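Side-chain contacts in vivid PAS protein VVD (Neurospora crassa, PDB 3D72), which acts as a blue-light photoreceptor of the LOV (PAS) class, binding FAD and forming a rapidly exchanging dimer on light activation: residues L69-N72 with C73-Q77; T96-T99 with M100-A103. The protein carries 1 engineered substitution. One frame throughout, in Å; residues are numbered along the deposited sequence.

Contact 1: L69-N72 with C73-Q77; sequences LGRN and CRFLQ. With FAD (flavin-adenine dinucleotide), chain C.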
loop_
_atom_site.group_PDB
_atom_site.type_symbol
_atom_site.label_atom_id
_atom_site.label_comp_id
_atom_site.label_asym_id
_atom_site.label_seq_id
_atom_site.Cartn_x
_atom_site.Cartn_y
_atom_site.Cartn_z
ATOM N N LEU A 69 6.275 17.946 -13.890
ATOM C CA LEU A 69 7.503 17.248 -13.516
ATOM C C LEU A 69 8.748 18.128 -13.535
ATOM O O LEU A 69 8.980 18.886 -14.477
ATOM C CB LEU A 69 7.723 16.050 -14.442
ATOM C CG LEU A 69 7.213 14.679 -14.000
ATOM C CD1 LEU A 69 5.831 14.779 -13.368
ATOM C CD2 LEU A 69 7.205 13.755 -15.211
ATOM N N GLY A 70 9.549 18.022 -12.478
ATOM C CA GLY A 70 10.780 18.785 -12.400
ATOM C C GLY A 70 10.664 20.156 -11.763
ATOM O O GLY A 70 11.659 20.862 -11.618
ATOM N N ARG A 71 9.451 20.537 -11.378
ATOM C CA ARG A 71 9.216 21.841 -10.773
ATOM C C ARG A 71 8.783 21.692 -9.321
ATOM O O ARG A 71 8.338 20.629 -8.912
ATOM C CB ARG A 71 8.105 22.575 -11.530
ATOM C CG ARG A 71 8.327 22.672 -13.035
ATOM C CD ARG A 71 7.053 23.096 -13.760
ATOM N NE ARG A 71 6.592 24.427 -13.374
ATOM C CZ ARG A 71 5.546 25.047 -13.916
ATOM N NH1 ARG A 71 5.203 26.259 -13.502
ATOM N NH2 ARG A 71 4.839 24.459 -14.875
ATOM N N ASN A 72 8.934 22.767 -8.552
ATOM C CA ASN A 72 8.496 22.784 -7.162
ATOM C C ASN A 72 6.996 23.048 -7.283
ATOM O O ASN A 72 6.561 23.827 -8.123
ATOM C CB ASN A 72 9.181 23.911 -6.392
ATOM C CG ASN A 72 8.763 23.955 -4.941
ATOM O OD1 ASN A 72 7.683 24.451 -4.605
ATOM N ND2 ASN A 72 9.611 23.427 -4.072
ATOM N N CYS A 73 6.205 22.399 -6.444
ATOM C CA CYS A 73 4.762 22.533 -6.528
ATOM C C CYS A 73 4.189 23.911 -6.229
ATOM O O CYS A 73 3.000 24.131 -6.433
ATOM C CB CYS A 73 4.114 21.496 -5.616
ATOM S SG CYS A 73 2.424 21.009 -6.124
ATOM N N ARG A 74 5.014 24.841 -5.762
ATOM C CA ARG A 74 4.491 26.168 -5.445
ATOM C C ARG A 74 3.895 26.893 -6.647
ATOM O O ARG A 74 3.190 27.887 -6.467
ATOM C CB ARG A 74 5.570 27.054 -4.800
ATOM C CG ARG A 74 6.665 27.508 -5.752
ATOM C CD ARG A 74 7.576 28.547 -5.089
ATOM N NE ARG A 74 8.488 27.958 -4.111
ATOM C CZ ARG A 74 9.604 27.302 -4.415
ATOM N NH1 ARG A 74 10.362 26.799 -3.445
ATOM N NH2 ARG A 74 9.975 27.161 -5.679
ATOM N N PHE A 75 4.155 26.413 -7.862
ATOM C CA PHE A 75 3.605 27.088 -9.042
ATOM C C PHE A 75 2.079 27.135 -9.023
ATOM O O PHE A 75 1.479 27.969 -9.683
ATOM C CB PHE A 75 4.093 26.424 -10.342
ATOM C CG PHE A 75 3.506 25.064 -10.602
ATOM C CD1 PHE A 75 2.258 24.927 -11.210
ATOM C CD2 PHE A 75 4.210 23.911 -10.253
ATOM C CE1 PHE A 75 1.718 23.671 -11.459
ATOM C CE2 PHE A 75 3.671 22.649 -10.501
ATOM C CZ PHE A 75 2.430 22.526 -11.105
ATOM N N LEU A 76 1.455 26.238 -8.264
ATOM C CA LEU A 76 -0.001 26.210 -8.180
ATOM C C LEU A 76 -0.534 27.412 -7.404
ATOM O O LEU A 76 -1.733 27.684 -7.425
ATOM C CB LEU A 76 -0.480 24.918 -7.493
ATOM C CG LEU A 76 -0.303 23.603 -8.263
ATOM C CD1 LEU A 76 -0.743 22.431 -7.392
ATOM C CD2 LEU A 76 -1.124 23.639 -9.540
ATOM N N GLN A 77 0.351 28.129 -6.720
ATOM C CA GLN A 77 -0.073 29.272 -5.924
ATOM C C GLN A 77 -0.371 30.530 -6.719
ATOM O O GLN A 77 -0.783 31.538 -6.151
ATOM C CB GLN A 77 0.964 29.546 -4.837
ATOM C CG GLN A 77 0.925 28.496 -3.727
ATOM C CD GLN A 77 2.250 28.321 -3.033
ATOM O OE1 GLN A 77 3.068 29.248 -2.976
ATOM N NE2 GLN A 77 2.472 27.126 -2.475
HETATM P PA FAD C . 9.046 30.314 0.482
HETATM O O1A FAD C . 9.133 30.542 -0.986
HETATM O O2A FAD C . 10.277 30.515 1.283
HETATM O O5B FAD C . 7.871 31.218 1.048
HETATM C C5B FAD C . 7.510 31.280 2.442
HETATM C C4B FAD C . 6.537 32.442 2.613
HETATM O O4B FAD C . 6.239 32.534 4.018
HETATM C C3B FAD C . 7.067 33.819 2.159
HETATM O O3B FAD C . 6.238 34.490 1.245
HETATM C C2B FAD C . 7.290 34.608 3.443
HETATM O O2B FAD C . 6.992 35.980 3.423
HETATM C C1B FAD C . 6.522 33.845 4.526
HETATM N N9A FAD C . 7.263 33.647 5.757
HETATM C C8A FAD C . 8.449 32.987 5.928
HETATM N N7A FAD C . 8.892 32.979 7.163
HETATM C C5A FAD C . 7.940 33.711 7.853
HETATM C C6A FAD C . 7.830 34.067 9.244
HETATM N N6A FAD C . 8.758 33.712 10.138
HETATM N N1A FAD C . 6.751 34.805 9.636
HETATM C C2A FAD C . 5.827 35.153 8.700
HETATM N N3A FAD C . 5.819 34.869 7.377
HETATM C C4A FAD C . 6.954 34.124 7.020
HETATM N N1 FAD C . 2.005 23.750 -2.516
HETATM C C2 FAD C . 0.829 24.085 -3.106
HETATM O O2 FAD C . 0.432 25.262 -3.179
HETATM N N3 FAD C . 0.014 23.075 -3.642
HETATM C C4 FAD C . 0.324 21.714 -3.646
HETATM O O4 FAD C . -0.480 20.892 -4.142
HETATM C C4X FAD C . 1.540 21.374 -3.019
HETATM N N5 FAD C . 1.932 20.022 -2.991
HETATM C C5X FAD C . 3.134 19.713 -2.379
HETATM C C6 FAD C . 3.550 18.346 -2.340
HETATM C C7 FAD C . 4.748 17.971 -1.781
HETATM C C7M FAD C . 5.088 16.474 -1.770
HETATM C C8 FAD C . 5.637 18.948 -1.267
HETATM C C8M FAD C . 6.982 18.604 -0.661
HETATM C C9 FAD C . 5.235 20.333 -1.290
HETATM C C9A FAD C . 4.008 20.736 -1.842
HETATM N N10 FAD C . 3.562 22.120 -1.878
HETATM C C10 FAD C . 2.372 22.424 -2.501
HETATM C "C1'" FAD C . 4.353 23.232 -1.280
HETATM C "C2'" FAD C . 5.448 23.918 -2.060
HETATM O "O2'" FAD C . 6.129 22.939 -2.853
HETATM C "C3'" FAD C . 6.359 24.638 -1.038
HETATM O "O3'" FAD C . 6.916 23.662 -0.158
HETATM C "C4'" FAD C . 5.588 25.698 -0.181
HETATM O "O4'" FAD C . 5.139 26.741 -1.026
HETATM C "C5'" FAD C . 6.440 26.285 0.956
HETATM O "O5'" FAD C . 7.828 26.362 0.592
HETATM P P FAD C . 8.429 27.553 -0.268
HETATM O O1P FAD C . 9.735 27.085 -0.741
HETATM O O2P FAD C . 7.469 27.977 -1.316
HETATM O O3P FAD C . 8.657 28.791 0.727
#

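Contact 2: T96-T99 with M100-A103; sequences TINT and MRKA. With FAD (flavin-adenine dinucleotide), chain C.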
loop_
_atom_site.group_PDB
_atom_site.type_symbol
_atom_site.label_atom_id
_atom_site.label_comp_id
_atom_site.label_asym_id
_atom_site.label_seq_id
_atom_site.Cartn_x
_atom_site.Cartn_y
_atom_site.Cartn_z
ATOM N N THR A 96 0.541 30.343 5.995
ATOM C CA THR A 96 0.287 29.006 5.477
ATOM C C THR A 96 1.512 28.495 4.732
ATOM O O THR A 96 1.914 27.340 4.897
ATOM C CB THR A 96 -0.929 29.014 4.526
ATOM O OG1 THR A 96 -2.110 29.337 5.269
ATOM C CG2 THR A 96 -1.116 27.657 3.848
ATOM N N ILE A 97 2.119 29.362 3.934
ATOM C CA ILE A 97 3.306 28.965 3.186
ATOM C C ILE A 97 4.467 28.692 4.123
ATOM O O ILE A 97 5.206 27.724 3.927
ATOM C CB ILE A 97 3.697 30.043 2.157
ATOM C CG1 ILE A 97 2.530 30.253 1.195
ATOM C CG2 ILE A 97 4.915 29.585 1.363
ATOM C CD1 ILE A 97 2.731 31.342 0.172
ATOM N N ASN A 98 4.607 29.501 5.142
ATOM C CA ASN A 98 5.698 29.290 6.080
ATOM C C ASN A 98 5.492 27.979 6.838
ATOM O O ASN A 98 6.449 27.262 7.122
ATOM C CB ASN A 98 5.808 30.456 7.055
ATOM C CG ASN A 98 7.005 30.329 7.952
ATOM O OD1 ASN A 98 8.138 30.188 7.485
ATOM N ND2 ASN A 98 6.766 30.368 9.253
ATOM N N THR A 99 4.236 27.664 7.148
ATOM C CA THR A 99 3.916 26.426 7.849
ATOM C C THR A 99 4.359 25.219 7.020
ATOM O O THR A 99 4.949 24.277 7.540
ATOM C CB THR A 99 2.408 26.320 8.143
ATOM O OG1 THR A 99 2.059 27.273 9.151
ATOM C CG2 THR A 99 2.049 24.919 8.624
ATOM N N MET A 100 4.065 25.250 5.709
ATOM C CA MET A 100 4.452 24.155 4.824
ATOM C C MET A 100 5.966 24.058 4.732
ATOM O O MET A 100 6.544 22.981 4.853
ATOM C CB MET A 100 3.902 24.378 3.405
ATOM C CG MET A 100 2.392 24.251 3.269
ATOM S SD MET A 100 1.845 24.292 1.540
ATOM C CE MET A 100 1.962 26.006 1.175
ATOM N N ARG A 101 6.600 25.201 4.512
ATOM C CA ARG A 101 8.044 25.257 4.374
ATOM C C ARG A 101 8.772 24.669 5.581
ATOM O O ARG A 101 9.677 23.842 5.428
ATOM C CB ARG A 101 8.482 26.703 4.157
ATOM C CG ARG A 101 9.832 26.830 3.496
ATOM C CD ARG A 101 10.564 28.027 4.043
ATOM N NE ARG A 101 10.376 28.113 5.486
ATOM C CZ ARG A 101 11.104 28.871 6.295
ATOM N NH1 ARG A 101 10.856 28.886 7.600
ATOM N NH2 ARG A 101 12.097 29.595 5.802
ATOM N N LYS A 102 8.375 25.078 6.782
ATOM C CA LYS A 102 9.036 24.576 7.982
ATOM C C LYS A 102 8.839 23.085 8.204
ATOM O O LYS A 102 9.771 22.390 8.602
ATOM C CB LYS A 102 8.587 25.374 9.210
ATOM C CG LYS A 102 9.065 26.819 9.171
ATOM C CD LYS A 102 8.852 27.543 10.484
ATOM C CE LYS A 102 7.385 27.804 10.746
ATOM N NZ LYS A 102 7.191 28.598 11.995
ATOM N N ALA A 103 7.639 22.590 7.922
ATOM C CA ALA A 103 7.349 21.171 8.101
ATOM C C ALA A 103 8.185 20.332 7.146
ATOM O O ALA A 103 8.802 19.345 7.545
ATOM C CB ALA A 103 5.876 20.904 7.868
HETATM P PA FAD C . 9.046 30.314 0.482
HETATM O O1A FAD C . 9.133 30.542 -0.986
HETATM O O2A FAD C . 10.277 30.515 1.283
HETATM O O5B FAD C . 7.871 31.218 1.048
HETATM C C5B FAD C . 7.510 31.280 2.442
HETATM C C4B FAD C . 6.537 32.442 2.613
HETATM O O4B FAD C . 6.239 32.534 4.018
HETATM C C3B FAD C . 7.067 33.819 2.159
HETATM O O3B FAD C . 6.238 34.490 1.245
HETATM C C2B FAD C . 7.290 34.608 3.443
HETATM O O2B FAD C . 6.992 35.980 3.423
HETATM C C1B FAD C . 6.522 33.845 4.526
HETATM N N9A FAD C . 7.263 33.647 5.757
HETATM C C8A FAD C . 8.449 32.987 5.928
HETATM N N7A FAD C . 8.892 32.979 7.163
HETATM C C5A FAD C . 7.940 33.711 7.853
HETATM C C6A FAD C . 7.830 34.067 9.244
HETATM N N6A FAD C . 8.758 33.712 10.138
HETATM N N1A FAD C . 6.751 34.805 9.636
HETATM C C2A FAD C . 5.827 35.153 8.700
HETATM N N3A FAD C . 5.819 34.869 7.377
HETATM C C4A FAD C . 6.954 34.124 7.020
HETATM N N1 FAD C . 2.005 23.750 -2.516
HETATM C C2 FAD C . 0.829 24.085 -3.106
HETATM O O2 FAD C . 0.432 25.262 -3.179
HETATM N N3 FAD C . 0.014 23.075 -3.642
HETATM C C4 FAD C . 0.324 21.714 -3.646
HETATM O O4 FAD C . -0.480 20.892 -4.142
HETATM C C4X FAD C . 1.540 21.374 -3.019
HETATM N N5 FAD C . 1.932 20.022 -2.991
HETATM C C5X FAD C . 3.134 19.713 -2.379
HETATM C C6 FAD C . 3.550 18.346 -2.340
HETATM C C7 FAD C . 4.748 17.971 -1.781
HETATM C C7M FAD C . 5.088 16.474 -1.770
HETATM C C8 FAD C . 5.637 18.948 -1.267
HETATM C C8M FAD C . 6.982 18.604 -0.661
HETATM C C9 FAD C . 5.235 20.333 -1.290
HETATM C C9A FAD C . 4.008 20.736 -1.842
HETATM N N10 FAD C . 3.562 22.120 -1.878
HETATM C C10 FAD C . 2.372 22.424 -2.501
HETATM C "C1'" FAD C . 4.353 23.232 -1.280
HETATM C "C2'" FAD C . 5.448 23.918 -2.060
HETATM O "O2'" FAD C . 6.129 22.939 -2.853
HETATM C "C3'" FAD C . 6.359 24.638 -1.038
HETATM O "O3'" FAD C . 6.916 23.662 -0.158
HETATM C "C4'" FAD C . 5.588 25.698 -0.181
HETATM O "O4'" FAD C . 5.139 26.741 -1.026
HETATM C "C5'" FAD C . 6.440 26.285 0.956
HETATM O "O5'" FAD C . 7.828 26.362 0.592
HETATM P P FAD C . 8.429 27.553 -0.268
HETATM O O1P FAD C . 9.735 27.085 -0.741
HETATM O O2P FAD C . 7.469 27.977 -1.316
HETATM O O3P FAD C . 8.657 28.791 0.727
#

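Contact 1: L69-N72 with C73-Q77
Arg71 lays its guanidinium over one face of the Phe75 ring, four residues on. The planes differ by 28° and their centres lie 4.2 Å apart, CZ displaced toward the ring's rim, which meets the geometry of a cation-pi stack. The same guanidinium is also held by a hydrogen bond from NH2 to the carbonyl of Glu67, while Tyr63 meets Phe75 edge-to-face. A second, flatter stack joins Asn72 to Arg74: amide and guanidinium are within 5° of parallel, with Asn72 OD1 3.4 Å above the guanidinium plane of Arg74 and over its centre. CG of Asn72 stands anti to its backbone N (chi1 -179°), which carries OD1 across the turn. There two donors grip it, Arg74 N at 2.9 Å from Asn72 OD1 and the ribityl hydroxyl O2' of FAD at 2.8 Å from the same atom. The amide's other end bonds to the carbonyl of Asp47, so its rotation is fixed. Arg74, bent at chi3, presents two N-H groups to one phosphate, NE at 3.0 Å from FAD O2P and NH1 at 2.8 Å from FAD O1P; a salt bridge from NH2 to Asp47 probably helps orient it. Cys73, between them in sequence, turns its SG to the flavin, 3.2 Å from FAD C4X, close but not covalently joined. Gln77 NE2 donates to FAD O2 and O4'. GRNCRFLQ is the LOV signature; its second part, 73-77, forms a short 3-10 segment, and Cys73 corresponds to the cysteine that forms the flavin photoadduct in LOV domains.

Contact 2: T96-T99 with M100-A103
Arg101 N donates to Ile97 O at 2.9 Å with an N-H...O angle of 168°, and Lys102 N reaches Asn98 O equally directly. Together with the bonds from Met100 to Thr96 and from Ala103 to Thr99, these are the i to i+4 bonds of an uninterrupted alpha-helical run. Several side chains face the cofactor, others the sheet, and Met100 touches both. Asn98 puts its amide beside the adenine, CG 3.3 Å from FAD N7A, and the same amide lies next to the ends of Arg101 and Lys102; the Arg101 guanidinium plane is turned 47° from it. Helix 94-106 thus forms one wall of the PAS-domain FAD pocket, against the antiparallel sheet. Ile97 presses CG2 to within 3.3 Å of FAD C5B, on the adenosine side of the diphosphate, whereas Arg101 runs its aliphatic part alongside the linker, CG 3.6 Å from FAD O5'. Met100, bent at chi3 (-77°), folds its methyl back along the helix: CE lies 4.3 Å from Ile97 CG1, and SD stands 3.9 Å from FAD C1'. The same side chain touches Val112, Leu128 and Met130 of the sheet. Thr99 faces Val110 and Val112, its OG1 hydrogen-bonded to the carbonyl of Asn95 one turn earlier.

In the fold
Contacts 1 and 2 come one after the other in the chain, their centres about 15 Å apart, and both touch the same FAD molecule, contact 1 with hydrogen bonds and contact 2 by close approach. Residues 69-77 hold the flavin ring, the ribityl chain and the phosphate next to it, while residues 96-103 follow the cofactor from ribityl to adenine. They meet at Gln77: its OE1 is 3.8 Å from Ile97 CD1, and its NE2 is 3.9 Å from Met100 CE, both by packing. One amide therefore bonds to the flavin and touches the helix as well. The centre of contact 1 lies about 8 Å from the centre of the chain and that of contact 2 about 13 Å, and contact 1 is the more buried.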